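Local coordinates for protein iodotyrosine deiodinase (Thermotoga neapolitana, PDB 6TYK) that uses FMN to remove halogen from halotyrosines such as 3-iodo-L-tyrosine, releasing halide and L-tyrosine with NADPH as reductant, at residues 44-49 with 115-120; 104-109 with 157-162; 31-36 with 121-126; 11-16 with 134-139. All coordinates share one frame; numbering follows the deposited sequence.

Interaction 1. Residues 44-49 with 115-120; sequences QPWRFL and ESVWLA. With IYR (3-iodo-tyrosine), chain N; FMN (flavin mononucleotide), chain J.
Ala120 meets the Trp46 indole from one side, its CB 3.5 Å from CE3 and lying off the ring centre towards the rim. Over the opposite face, also near the rim, sit Gln44 CA and Pro45 CD. The carbonyl O of Ser116 approaches at the edge, 3.7 Å from CZ3. Trp46 takes a first torsion with CG between the backbone N and the carbonyl carbon (chi1 38°), and Asn35 OD1 accepts a hydrogen bond from its NE1. Strand 46-49 packs on helix 115-120 at a crossing angle of -57°, a strand-on-helix layer of the nitroreductase fold. An alanine in place of Trp46 would probably open a gap beside the Ala120 methyl and leave Asn35 OD1 without its indole partner. Val117 CG2 lies 3.6 Å from Pro45 O and 4.0 Å from Trp46 CB. Pro45 CG rests on Ser116 CB at 3.8 Å. Ser116 OG, beside its own backbone N (chi1 -61°), bonds to Tyr112 O and Gly40 N, while the C8M methyl of the flavin of chain J lies 3.5 Å from that OG. On the neighbouring residue, Glu115 OE2 receives a weak hydrogen bond from the amino N of a separate iodotyrosine (chain N), away from that flavin's ring.

Interaction 2. Residues 104-109 with 157-162; sequences VFSEKS and RLEVIL
The Phe105 ring carries Leu158 CD1 over one face, a CH-pi contact with the methyl carbon 3.9 Å from the ring centroid, while Phe186 of the second subunit meets the ring edge-to-face. Leu158 CB comes within 3.7 Å of Phe105 CE2. The strands run antiparallel, with a classic beta bulge where Glu159 and Val160 both face Val104. Val104 O takes a bond from Glu159 N at 2.8 Å and a weak one from Val160 N, whereas Val104 N gives a nearly straight bond to Val160 O (177°). Beyond the bulge, Ser106 and Arg157 exchange two backbone bonds. The Glu159 side chain, bent at chi2 (-69°), has its carboxylate at Ser106, whose OG donates to the anti lone pair of Glu159 OE2 at 2.7 Å. Arg114 forms a salt bridge to that same OE2, and Trp118 NE1 bonds to OE1. A leucine here would probably leave Ser106 OG and Trp118 NE1 without their acceptor and Arg114 without this countercharge. On the face bearing Val104, Val160 and Leu162, Val104 CG2 touches Leu162 CD1 at 3.7 Å, and helix 113-130 covers this side through Val117, Trp118 and Leu125; Leu158, on the other face, packs against Phe143 and Val146 of helix 143-149.

Interaction 3. Residues 31-36 with 121-126; sequences LKVANE and VGYLLL
Ala34 and Leu124 mark the closest backbone approach, with CA atoms 4.9 Å apart where helix 31-35 and helix 121-126 run roughly antiparallel, their axes 7.7 Å apart at the nearest and 145° between their directions. The small Ala34 is consistent with this spacing: Ala34 CB meets Leu124 CB at 4.0 Å, and Ala34 CA lies 3.8 Å from Tyr123 CB. On one side of the alanine, Leu31 and Leu124 lie side by side, with Leu31 CD2 3.9 Å from Leu124 CD1. On the other, Tyr123 reaches across to Val33 and Glu36. Its CG stands anti to the carbonyl carbon (chi1 -82°), and Val33 O comes to the ring edge in plane, 3.4 Å from CD2. A water also lies in the ring plane at the phenol end; it hydrogen-bonds to Tyr123 OH at 2.8 Å and donates to Glu36 O, bridging the two segments. The Glu36 carboxylate forms a salt bridge with Lys173 of the second subunit. Tyr123 further packs on Pro38, an FMN-binding residue, and on Gly122 of the second subunit. This antiparallel helix pair packs on the sheet and borders the second subunit: Leu31 and Leu124 both touch Phe48 of strand 46-51 and Leu102 of strand 100-107.

Interaction 4. Residues 11-16 with 134-139; sequences RKTVRR and GSVPYT. With FMN (flavin mononucleotide), chain C; IYR (3-iodo-tyrosine), chain D.
Thr13 CG2 presses on Val136 CG2 at 3.4 Å, tighter than usual for two carbons, and both side chains stand beside the FMN of chain C. Thr13 N gives an almost straight hydrogen bond to phosphate O1P (3.0 Å, 176°). Arg15, its chain extended from CG to NE, grips the pyrimidine end of the flavin: NE donates to O2 at 2.9 Å, and NH2 donates to both O2 and N1, with N1 in the guanidinium plane. From the 134-139 segment, Thr139 N donates to O4 at 3.1 Å. Thr139 OG1 lies 2.9 Å from flavin N5 and is also close to O4, its single proton being shareable between them. Pro137 packs its ring carbons against C9. Within this shell, Thr13 CG2 sits 3.4 Å above the centre of the Arg15 guanidinium, covering one face, which probably limits its tilt.

Behind it, Val14 N bonds to Ser135 O at 2.9 Å, tying the two segments together, and a water donates to Lys12 O while accepting from Ser135 N. Farther out, Tyr138 OH bonds to Glu68, a residue that binds the substrate.

This is the FMN-binding site of a nitroreductase-family enzyme. The positive Arg15 beside N1 and O2 would be expected to stabilise negative charge on a reduced flavin, and a hydroxyl at N5 is consistent with tuning of the semiquinone, the form of the flavin in this crystal.

How the interactions relate
Helix 113-130 runs through the set: interactions 1 and 3 pack successive turns of it, and their centres lie 9 Å apart. Phe48 CE1 touches Leu124 CD1 at 3.8 Å between them. Interaction 2 continues the sheet from interaction 1, with Arg47 O 2.9 Å from Phe105 N. It meets interaction 4 where Ile161 O is 2.8 Å from Tyr138 N, strands 156-165 and 134-135 being neighbours in the sheet. Interactions 1 and 4 do not touch, their centres being about 18 Å apart, yet each lines an FMN site: 11-16 with 134-139 hold the flavin of chain C, whereas residues of the second subunit hold that of chain J by hydrogen bonds, while Glu115 and Ser116 border its methyl edge. The homodimer thus builds its pockets from both chains.

Interaction 1. Residues 44-49 with 115-120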
# COMPACT_ATOMS: atom_id res chain seq x y z
N GLN A 44 8.41 -10.52 0.17
CA GLN A 44 7.47 -10.61 -0.94
C GLN A 44 6.24 -11.39 -0.49
O GLN A 44 5.90 -12.42 -1.07
CB GLN A 44 8.12 -11.25 -2.16
CG GLN A 44 9.33 -10.46 -2.63
CD GLN A 44 10.32 -11.28 -3.42
OE1 GLN A 44 9.98 -11.84 -4.44
NE2 GLN A 44 11.57 -11.33 -2.96
N PRO A 45 5.57 -10.89 0.55
CA PRO A 45 4.53 -11.64 1.26
C PRO A 45 3.17 -11.65 0.58
O PRO A 45 2.21 -12.06 1.21
CB PRO A 45 4.44 -10.90 2.59
CG PRO A 45 4.70 -9.48 2.21
CD PRO A 45 5.80 -9.57 1.16
N TRP A 46 3.09 -11.23 -0.67
CA TRP A 46 1.84 -11.30 -1.42
C TRP A 46 1.69 -12.63 -2.13
O TRP A 46 2.67 -13.22 -2.59
CB TRP A 46 1.79 -10.17 -2.45
CG TRP A 46 3.12 -9.89 -3.10
CD1 TRP A 46 3.69 -10.56 -4.14
CD2 TRP A 46 4.05 -8.86 -2.72
NE1 TRP A 46 4.92 -10.02 -4.43
CE2 TRP A 46 5.16 -8.97 -3.58
CE3 TRP A 46 4.03 -7.85 -1.76
CZ2 TRP A 46 6.25 -8.10 -3.51
CZ3 TRP A 46 5.13 -7.00 -1.67
CH2 TRP A 46 6.21 -7.13 -2.54
N ARG A 47 0.46 -13.12 -2.18
CA ARG A 47 0.13 -14.30 -2.98
C ARG A 47 -1.13 -13.97 -3.76
O ARG A 47 -2.02 -13.30 -3.25
CB ARG A 47 -0.14 -15.53 -2.10
CG ARG A 47 0.99 -15.93 -1.18
CD ARG A 47 2.20 -16.48 -1.94
NE ARG A 47 3.20 -16.99 -1.01
CZ ARG A 47 4.15 -16.24 -0.46
NH1 ARG A 47 4.25 -14.95 -0.76
NH2 ARG A 47 5.01 -16.79 0.38
N PHE A 48 -1.20 -14.45 -4.99
CA PHE A 48 -2.31 -14.11 -5.86
C PHE A 48 -3.10 -15.34 -6.26
O PHE A 48 -2.53 -16.36 -6.66
CB PHE A 48 -1.82 -13.38 -7.10
CG PHE A 48 -1.04 -12.13 -6.79
CD1 PHE A 48 -1.69 -11.01 -6.28
CD2 PHE A 48 0.33 -12.08 -7.01
CE1 PHE A 48 -0.97 -9.85 -6.00
CE2 PHE A 48 1.05 -10.92 -6.73
CZ PHE A 48 0.39 -9.81 -6.23
N LEU A 49 -4.41 -15.23 -6.14
CA LEU A 49 -5.33 -16.27 -6.58
C LEU A 49 -6.26 -15.64 -7.60
O LEU A 49 -6.97 -14.69 -7.29
CB LEU A 49 -6.13 -16.81 -5.40
CG LEU A 49 -7.12 -17.93 -5.71
CD1 LEU A 49 -6.41 -19.18 -6.18
CD2 LEU A 49 -7.99 -18.23 -4.49
N GLU A 115 1.20 -4.39 5.67
CA GLU A 115 1.68 -3.14 5.12
C GLU A 115 2.31 -3.33 3.74
O GLU A 115 2.05 -2.58 2.80
CB GLU A 115 2.71 -2.51 6.06
CG GLU A 115 2.13 -2.01 7.37
CD GLU A 115 2.11 -3.04 8.48
OE1 GLU A 115 2.29 -4.25 8.22
OE2 GLU A 115 1.93 -2.63 9.64
N SER A 116 3.13 -4.37 3.63
CA SER A 116 3.83 -4.64 2.38
C SER A 116 2.87 -5.02 1.26
O SER A 116 3.01 -4.56 0.12
CB SER A 116 4.84 -5.75 2.60
OG SER A 116 5.80 -5.38 3.58
N VAL A 117 1.88 -5.83 1.59
CA VAL A 117 0.93 -6.25 0.57
C VAL A 117 0.10 -5.06 0.08
O VAL A 117 -0.11 -4.90 -1.11
CB VAL A 117 0.05 -7.42 1.04
CG1 VAL A 117 -1.08 -7.66 0.06
CG2 VAL A 117 0.92 -8.68 1.21
N TRP A 118 -0.35 -4.21 1.00
CA TRP A 118 -1.13 -3.04 0.58
C TRP A 118 -0.31 -2.06 -0.23
O TRP A 118 -0.80 -1.48 -1.21
CB TRP A 118 -1.85 -2.41 1.77
CG TRP A 118 -3.07 -3.20 2.07
CD1 TRP A 118 -3.20 -4.21 3.00
CD2 TRP A 118 -4.32 -3.13 1.38
NE1 TRP A 118 -4.46 -4.76 2.92
CE2 TRP A 118 -5.17 -4.11 1.94
CE3 TRP A 118 -4.81 -2.34 0.34
CZ2 TRP A 118 -6.48 -4.29 1.51
CZ3 TRP A 118 -6.10 -2.53 -0.09
CH2 TRP A 118 -6.92 -3.50 0.49
N LEU A 119 0.96 -1.91 0.11
CA LEU A 119 1.87 -1.10 -0.69
C LEU A 119 1.93 -1.66 -2.12
O LEU A 119 1.79 -0.93 -3.10
CB LEU A 119 3.24 -1.12 -0.03
CG LEU A 119 4.29 -0.14 -0.53
CD1 LEU A 119 5.37 -0.01 0.53
CD2 LEU A 119 4.89 -0.61 -1.83
N ALA A 120 2.12 -2.98 -2.23
CA ALA A 120 2.16 -3.64 -3.53
C ALA A 120 0.83 -3.49 -4.28
O ALA A 120 0.83 -3.38 -5.50
CB ALA A 120 2.50 -5.12 -3.36
N IYR N . 1.10 -3.58 12.76
CA IYR N . -0.04 -4.45 12.92
CB IYR N . -0.51 -5.18 11.64
CC IYR N . -1.60 -4.44 10.95
CD IYR N . -1.36 -3.88 9.70
CE IYR N . -2.35 -3.18 9.01
IE IYR N . -1.94 -2.40 7.18
CF IYR N . -3.60 -3.04 9.62
OF IYR N . -4.65 -2.38 9.05
CG IYR N . -3.86 -3.59 10.89
CH IYR N . -2.86 -4.29 11.55
C IYR N . 0.22 -5.54 13.94
O IYR N . -0.53 -5.96 14.83
OXT IYR N . 1.44 -6.12 13.81
N1 FMN J . 14.27 -1.24 5.75
C2 FMN J . 15.04 -0.96 6.84
O2 FMN J . 16.25 -0.79 6.68
N3 FMN J . 14.48 -0.86 8.09
C4 FMN J . 13.13 -1.04 8.27
O4 FMN J . 12.62 -0.95 9.39
C4A FMN J . 12.34 -1.33 7.16
N5 FMN J . 10.99 -1.53 7.31
C5A FMN J . 10.20 -1.78 6.21
C6 FMN J . 8.84 -1.94 6.37
C7 FMN J . 8.02 -2.19 5.28
C7M FMN J . 6.54 -2.34 5.51
C8 FMN J . 8.58 -2.28 4.02
C8M FMN J . 7.73 -2.55 2.82
C9 FMN J . 9.95 -2.14 3.85
C9A FMN J . 10.77 -1.87 4.94
N10 FMN J . 12.14 -1.73 4.79
C10 FMN J . 12.92 -1.43 5.89
C1' FMN J . 12.78 -1.85 3.44
C2' FMN J . 12.92 -3.35 3.06
O2' FMN J . 13.97 -4.00 3.77
C3' FMN J . 13.14 -3.45 1.56
O3' FMN J . 11.95 -3.02 0.93
C4' FMN J . 13.51 -4.85 1.07
O4' FMN J . 14.75 -5.24 1.62
C5' FMN J . 13.62 -4.91 -0.45
O5' FMN J . 14.50 -3.90 -0.90
P FMN J . 14.79 -3.74 -2.47
O1P FMN J . 15.19 -5.09 -3.03
O2P FMN J . 15.93 -2.74 -2.57
O3P FMN J . 13.59 -3.12 -3.15

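Interaction 2. Residues 104-109 with 157-162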
# COMPACT_ATOMS: atom_id res chain seq x y z
N VAL A 104 -6.09 -11.27 -3.31
CA VAL A 104 -4.74 -10.94 -2.87
C VAL A 104 -4.58 -11.32 -1.41
O VAL A 104 -5.35 -10.86 -0.55
CB VAL A 104 -4.44 -9.44 -3.06
CG1 VAL A 104 -3.03 -9.13 -2.62
CG2 VAL A 104 -4.64 -9.03 -4.51
N PHE A 105 -3.61 -12.18 -1.13
CA PHE A 105 -3.37 -12.65 0.22
C PHE A 105 -2.05 -12.14 0.76
O PHE A 105 -1.13 -11.84 -0.00
CB PHE A 105 -3.32 -14.18 0.26
CG PHE A 105 -4.58 -14.85 -0.20
CD1 PHE A 105 -4.86 -14.98 -1.55
CD2 PHE A 105 -5.47 -15.37 0.72
CE1 PHE A 105 -6.03 -15.61 -1.96
CE2 PHE A 105 -6.63 -16.00 0.32
CZ PHE A 105 -6.91 -16.12 -1.03
N SER A 106 -1.97 -12.06 2.08
CA SER A 106 -0.71 -11.76 2.75
C SER A 106 -0.21 -12.96 3.54
O SER A 106 -0.99 -13.72 4.13
CB SER A 106 -0.86 -10.55 3.68
OG SER A 106 -1.86 -10.76 4.66
N GLU A 107 1.10 -13.16 3.52
CA GLU A 107 1.72 -14.22 4.29
C GLU A 107 1.82 -13.78 5.75
O GLU A 107 2.61 -12.90 6.10
CB GLU A 107 3.11 -14.50 3.73
CG GLU A 107 3.86 -15.60 4.45
CD GLU A 107 5.21 -15.86 3.83
OE1 GLU A 107 5.79 -14.91 3.24
OE2 GLU A 107 5.69 -17.01 3.91
N LYS A 108 1.01 -14.40 6.60
CA LYS A 108 0.91 -13.95 7.99
C LYS A 108 2.24 -13.87 8.73
O LYS A 108 2.44 -12.99 9.56
CB LYS A 108 -0.06 -14.84 8.76
CG LYS A 108 -1.49 -14.83 8.23
CD LYS A 108 -2.32 -15.83 9.01
CE LYS A 108 -3.67 -16.04 8.39
NZ LYS A 108 -4.46 -17.06 9.14
N SER A 109 3.14 -14.79 8.43
CA SER A 109 4.37 -14.92 9.21
C SER A 109 5.41 -13.85 8.91
O SER A 109 6.34 -13.65 9.68
CB SER A 109 4.98 -16.30 8.98
OG SER A 109 5.27 -16.50 7.61
N ARG A 157 -3.61 -14.78 4.70
CA ARG A 157 -4.76 -13.97 5.04
C ARG A 157 -5.27 -13.28 3.79
O ARG A 157 -4.51 -12.61 3.10
CB ARG A 157 -4.36 -12.90 6.05
CG ARG A 157 -5.45 -11.91 6.36
CD ARG A 157 -5.05 -10.97 7.47
NE ARG A 157 -6.16 -10.09 7.81
CZ ARG A 157 -6.28 -9.45 8.97
NH1 ARG A 157 -5.34 -9.59 9.89
NH2 ARG A 157 -7.33 -8.67 9.20
N LEU A 158 -6.56 -13.42 3.49
CA LEU A 158 -7.12 -12.69 2.37
C LEU A 158 -7.20 -11.22 2.72
O LEU A 158 -7.80 -10.86 3.73
CB LEU A 158 -8.50 -13.23 2.01
CG LEU A 158 -9.23 -12.57 0.85
CD1 LEU A 158 -8.40 -12.58 -0.43
CD2 LEU A 158 -10.57 -13.29 0.63
N GLU A 159 -6.59 -10.38 1.90
CA GLU A 159 -6.56 -8.94 2.16
C GLU A 159 -7.63 -8.19 1.38
O GLU A 159 -8.23 -7.24 1.89
CB GLU A 159 -5.19 -8.37 1.79
CG GLU A 159 -4.07 -8.80 2.71
CD GLU A 159 -4.18 -8.21 4.10
OE1 GLU A 159 -4.98 -7.26 4.29
OE2 GLU A 159 -3.47 -8.68 5.01
N VAL A 160 -7.85 -8.57 0.14
CA VAL A 160 -8.74 -7.81 -0.71
C VAL A 160 -9.13 -8.66 -1.91
O VAL A 160 -8.37 -9.53 -2.34
CB VAL A 160 -8.07 -6.49 -1.19
CG1 VAL A 160 -6.82 -6.75 -2.04
CG2 VAL A 160 -9.06 -5.64 -1.95
N ILE A 161 -10.35 -8.45 -2.40
CA ILE A 161 -10.82 -9.04 -3.64
C ILE A 161 -10.78 -7.94 -4.67
O ILE A 161 -11.44 -6.91 -4.50
CB ILE A 161 -12.26 -9.55 -3.49
CG1 ILE A 161 -12.32 -10.66 -2.44
CG2 ILE A 161 -12.82 -10.01 -4.84
CD1 ILE A 161 -13.74 -10.98 -2.01
N LEU A 162 -10.01 -8.13 -5.73
CA LEU A 162 -9.92 -7.14 -6.78
C LEU A 162 -10.57 -7.66 -8.05
O LEU A 162 -9.94 -8.39 -8.82
CB LEU A 162 -8.46 -6.79 -7.09
CG LEU A 162 -7.67 -6.09 -6.00
CD1 LEU A 162 -6.19 -6.18 -6.32
CD2 LEU A 162 -8.08 -4.63 -5.89

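Interaction 3. Residues 31-36 with 121-126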
# COMPACT_ATOMS: atom_id res chain seq x y z
N LEU A 31 0.66 -8.03 -11.89
CA LEU A 31 1.24 -8.77 -10.78
C LEU A 31 2.76 -8.64 -10.80
O LEU A 31 3.40 -8.53 -9.77
CB LEU A 31 0.85 -10.24 -10.84
CG LEU A 31 -0.66 -10.49 -10.87
CD1 LEU A 31 -0.90 -11.97 -10.73
CD2 LEU A 31 -1.40 -9.72 -9.78
N LYS A 32 3.33 -8.63 -12.00
CA LYS A 32 4.78 -8.50 -12.15
C LYS A 32 5.25 -7.13 -11.68
O LYS A 32 6.29 -7.01 -11.03
CB LYS A 32 5.17 -8.74 -13.61
CG LYS A 32 5.08 -10.20 -14.00
CD LYS A 32 5.39 -10.38 -15.47
CE LYS A 32 5.38 -11.85 -15.86
NZ LYS A 32 5.66 -12.02 -17.31
N VAL A 33 4.48 -6.10 -11.98
CA VAL A 33 4.79 -4.77 -11.48
C VAL A 33 4.71 -4.75 -9.95
O VAL A 33 5.62 -4.29 -9.27
CB VAL A 33 3.86 -3.72 -12.07
CG1 VAL A 33 4.15 -2.38 -11.43
CG2 VAL A 33 4.04 -3.65 -13.59
N ALA A 34 3.61 -5.27 -9.41
CA ALA A 34 3.41 -5.28 -7.97
C ALA A 34 4.55 -6.04 -7.28
O ALA A 34 4.99 -5.66 -6.20
CB ALA A 34 2.09 -5.92 -7.63
N ASN A 35 5.01 -7.10 -7.92
CA ASN A 35 6.02 -7.97 -7.34
C ASN A 35 7.37 -7.28 -7.17
O ASN A 35 8.22 -7.73 -6.40
CB ASN A 35 6.15 -9.20 -8.23
CG ASN A 35 7.02 -10.28 -7.62
OD1 ASN A 35 6.75 -10.76 -6.52
ND2 ASN A 35 8.04 -10.69 -8.36
N GLU A 36 7.57 -6.20 -7.93
CA GLU A 36 8.78 -5.38 -7.80
C GLU A 36 8.77 -4.46 -6.59
O GLU A 36 9.79 -3.84 -6.27
CB GLU A 36 9.00 -4.54 -9.06
CG GLU A 36 9.43 -5.35 -10.27
CD GLU A 36 10.74 -6.08 -10.04
OE1 GLU A 36 11.63 -5.51 -9.37
OE2 GLU A 36 10.87 -7.22 -10.53
N VAL A 121 -0.28 -3.47 -3.55
CA VAL A 121 -1.58 -3.24 -4.19
C VAL A 121 -1.62 -1.86 -4.87
O VAL A 121 -2.19 -1.70 -5.95
CB VAL A 121 -2.74 -3.42 -3.20
CG1 VAL A 121 -4.05 -2.89 -3.82
CG2 VAL A 121 -2.89 -4.87 -2.81
N GLY A 122 -0.97 -0.87 -4.26
CA GLY A 122 -0.84 0.43 -4.89
C GLY A 122 -0.15 0.34 -6.24
O GLY A 122 -0.63 0.90 -7.22
N TYR A 123 0.97 -0.39 -6.29
CA TYR A 123 1.65 -0.63 -7.56
C TYR A 123 0.69 -1.30 -8.54
O TYR A 123 0.59 -0.93 -9.70
CB TYR A 123 2.84 -1.58 -7.38
CG TYR A 123 4.14 -0.98 -6.88
CD1 TYR A 123 4.17 0.02 -5.92
CD2 TYR A 123 5.34 -1.47 -7.36
CE1 TYR A 123 5.37 0.53 -5.46
CE2 TYR A 123 6.56 -0.97 -6.90
CZ TYR A 123 6.56 0.04 -5.96
OH TYR A 123 7.75 0.55 -5.50
N LEU A 124 0.01 -2.33 -8.05
CA LEU A 124 -0.87 -3.16 -8.86
C LEU A 124 -1.96 -2.34 -9.54
O LEU A 124 -2.21 -2.48 -10.73
CB LEU A 124 -1.48 -4.26 -7.98
CG LEU A 124 -1.98 -5.53 -8.64
CD1 LEU A 124 -2.14 -6.62 -7.58
CD2 LEU A 124 -3.29 -5.29 -9.36
N LEU A 125 -2.59 -1.46 -8.78
CA LEU A 125 -3.67 -0.65 -9.33
C LEU A 125 -3.18 0.30 -10.43
O LEU A 125 -3.88 0.51 -11.42
CB LEU A 125 -4.37 0.16 -8.24
CG LEU A 125 -5.04 -0.66 -7.14
CD1 LEU A 125 -5.77 0.27 -6.18
CD2 LEU A 125 -5.99 -1.69 -7.72
N LEU A 126 -2.01 0.88 -10.23
CA LEU A 126 -1.43 1.72 -11.28
C LEU A 126 -1.12 0.92 -12.54
O LEU A 126 -1.34 1.39 -13.65
CB LEU A 126 -0.19 2.45 -10.76
CG LEU A 126 -0.50 3.51 -9.71
CD1 LEU A 126 0.77 3.98 -9.02
CD2 LEU A 126 -1.24 4.67 -10.34
O HOH W 1 9.83 -0.99 -6.54

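Interaction 4. Residues 11-16 with 134-139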
# COMPACT_ATOMS: atom_id res chain seq x y z
N ARG A 11 -6.76 7.28 -12.71
CA ARG A 11 -7.22 6.01 -12.16
C ARG A 11 -8.34 6.24 -11.15
O ARG A 11 -8.23 7.09 -10.26
CB ARG A 11 -6.05 5.24 -11.54
CG ARG A 11 -6.37 3.79 -11.21
CD ARG A 11 -6.71 3.60 -9.75
NE ARG A 11 -7.42 2.35 -9.53
CZ ARG A 11 -8.40 2.20 -8.64
NH1 ARG A 11 -8.76 3.23 -7.89
NH2 ARG A 11 -9.02 1.04 -8.51
N LYS A 12 -9.43 5.50 -11.30
CA LYS A 12 -10.57 5.63 -10.43
C LYS A 12 -11.21 4.27 -10.23
O LYS A 12 -10.86 3.31 -10.92
CB LYS A 12 -11.60 6.59 -11.03
CG LYS A 12 -12.14 6.14 -12.38
CD LYS A 12 -13.11 7.17 -12.91
CE LYS A 12 -13.76 6.74 -14.21
NZ LYS A 12 -12.80 6.65 -15.34
N THR A 13 -12.15 4.17 -9.31
CA THR A 13 -12.82 2.90 -9.08
C THR A 13 -13.57 2.47 -10.33
O THR A 13 -14.20 3.29 -11.01
CB THR A 13 -13.85 2.98 -7.95
OG1 THR A 13 -13.35 3.79 -6.88
CG2 THR A 13 -14.15 1.58 -7.43
N VAL A 14 -13.52 1.18 -10.62
CA VAL A 14 -14.39 0.62 -11.63
C VAL A 14 -15.22 -0.47 -10.97
O VAL A 14 -14.69 -1.44 -10.44
CB VAL A 14 -13.58 0.04 -12.83
CG1 VAL A 14 -14.52 -0.67 -13.81
CG2 VAL A 14 -12.81 1.15 -13.53
N ARG A 15 -16.54 -0.29 -11.00
CA ARG A 15 -17.46 -1.28 -10.45
C ARG A 15 -18.38 -1.80 -11.55
O ARG A 15 -19.25 -2.63 -11.28
CB ARG A 15 -18.31 -0.67 -9.33
CG ARG A 15 -17.49 -0.18 -8.15
CD ARG A 15 -18.35 0.46 -7.07
NE ARG A 15 -17.57 0.86 -5.90
CZ ARG A 15 -17.08 2.08 -5.69
NH1 ARG A 15 -17.28 3.04 -6.59
NH2 ARG A 15 -16.39 2.33 -4.59
N ARG A 16 -18.19 -1.29 -12.76
CA ARG A 16 -18.95 -1.70 -13.94
C ARG A 16 -17.97 -2.28 -14.94
O ARG A 16 -17.10 -1.56 -15.45
CB ARG A 16 -19.64 -0.50 -14.60
CG ARG A 16 -20.80 0.08 -13.81
CD ARG A 16 -21.39 1.30 -14.52
NE ARG A 16 -21.73 1.01 -15.91
CZ ARG A 16 -22.89 0.49 -16.31
NH1 ARG A 16 -23.84 0.20 -15.43
NH2 ARG A 16 -23.09 0.25 -17.60
N GLY A 134 -9.72 -2.06 -15.25
CA GLY A 134 -10.30 -1.39 -14.11
C GLY A 134 -10.34 -2.35 -12.94
O GLY A 134 -10.22 -3.57 -13.10
N SER A 135 -10.51 -1.79 -11.75
CA SER A 135 -10.68 -2.61 -10.56
C SER A 135 -11.25 -1.80 -9.41
O SER A 135 -11.47 -0.59 -9.52
CB SER A 135 -9.38 -3.30 -10.15
OG SER A 135 -9.62 -4.28 -9.15
N VAL A 136 -11.57 -2.51 -8.34
CA VAL A 136 -12.05 -1.92 -7.11
C VAL A 136 -11.50 -2.79 -5.99
O VAL A 136 -11.59 -4.02 -6.07
CB VAL A 136 -13.59 -1.87 -7.06
CG1 VAL A 136 -14.20 -3.24 -7.36
CG2 VAL A 136 -14.07 -1.35 -5.72
N PRO A 137 -10.88 -2.19 -4.96
CA PRO A 137 -10.44 -2.99 -3.83
C PRO A 137 -11.64 -3.34 -2.98
O PRO A 137 -12.08 -2.54 -2.17
CB PRO A 137 -9.51 -2.03 -3.06
CG PRO A 137 -9.22 -0.90 -4.01
CD PRO A 137 -10.46 -0.78 -4.84
N TYR A 138 -12.20 -4.51 -3.21
CA TYR A 138 -13.43 -4.88 -2.54
C TYR A 138 -13.12 -5.61 -1.24
O TYR A 138 -12.36 -6.57 -1.21
CB TYR A 138 -14.29 -5.74 -3.47
CG TYR A 138 -15.52 -6.22 -2.77
CD1 TYR A 138 -16.41 -5.31 -2.21
CD2 TYR A 138 -15.76 -7.57 -2.60
CE1 TYR A 138 -17.52 -5.74 -1.53
CE2 TYR A 138 -16.88 -8.02 -1.92
CZ TYR A 138 -17.75 -7.09 -1.39
OH TYR A 138 -18.86 -7.52 -0.70
N THR A 139 -13.68 -5.09 -0.15
CA THR A 139 -13.43 -5.62 1.17
C THR A 139 -14.75 -5.94 1.86
O THR A 139 -15.35 -5.08 2.50
CB THR A 139 -12.62 -4.63 2.02
OG1 THR A 139 -13.31 -3.37 2.07
CG2 THR A 139 -11.24 -4.40 1.42
N1 FMN C . -15.26 0.09 -2.73
C2 FMN C . -16.39 -0.67 -2.62
O2 FMN C . -17.31 -0.50 -3.40
N3 FMN C . -16.50 -1.63 -1.65
C4 FMN C . -15.48 -1.84 -0.75
O4 FMN C . -15.61 -2.71 0.12
C4A FMN C . -14.33 -1.06 -0.86
N5 FMN C . -13.28 -1.26 0.01
C5A FMN C . -12.12 -0.51 -0.12
C6 FMN C . -11.06 -0.73 0.75
C7 FMN C . -9.89 -0.01 0.64
C7M FMN C . -8.77 -0.29 1.61
C8 FMN C . -9.77 0.96 -0.35
C8M FMN C . -8.50 1.76 -0.49
C9 FMN C . -10.83 1.18 -1.22
C9A FMN C . -12.01 0.45 -1.12
N10 FMN C . -13.09 0.67 -1.98
C10 FMN C . -14.21 -0.11 -1.87
C1' FMN C . -13.01 1.71 -3.07
C2' FMN C . -13.21 3.12 -2.47
O2' FMN C . -14.58 3.37 -2.15
C3' FMN C . -12.66 4.16 -3.45
O3' FMN C . -11.26 3.97 -3.53
C4' FMN C . -12.97 5.61 -3.05
O4' FMN C . -14.37 5.83 -3.10
C5' FMN C . -12.27 6.58 -3.98
O5' FMN C . -12.63 6.29 -5.31
P FMN C . -12.07 7.17 -6.53
O1P FMN C . -12.81 6.62 -7.75
O2P FMN C . -10.60 6.91 -6.68
O3P FMN C . -12.43 8.62 -6.27
N IYR D . -18.01 -3.18 1.47
CA IYR D . -19.22 -2.41 1.38
CB IYR D . -19.16 -0.98 1.94
CC IYR D . -18.04 -0.13 1.47
CD IYR D . -16.91 0.03 2.28
CE IYR D . -15.84 0.84 1.91
IE IYR D . -14.25 0.96 3.15
CF IYR D . -15.90 1.52 0.70
OF IYR D . -14.90 2.33 0.26
CG IYR D . -17.02 1.37 -0.15
CH IYR D . -18.08 0.57 0.25
C IYR D . -19.72 -2.29 -0.05
O IYR D . -20.79 -1.83 -0.45
OXT IYR D . -18.85 -2.76 -0.98
O HOH W 2 -9.72 0.94 -11.64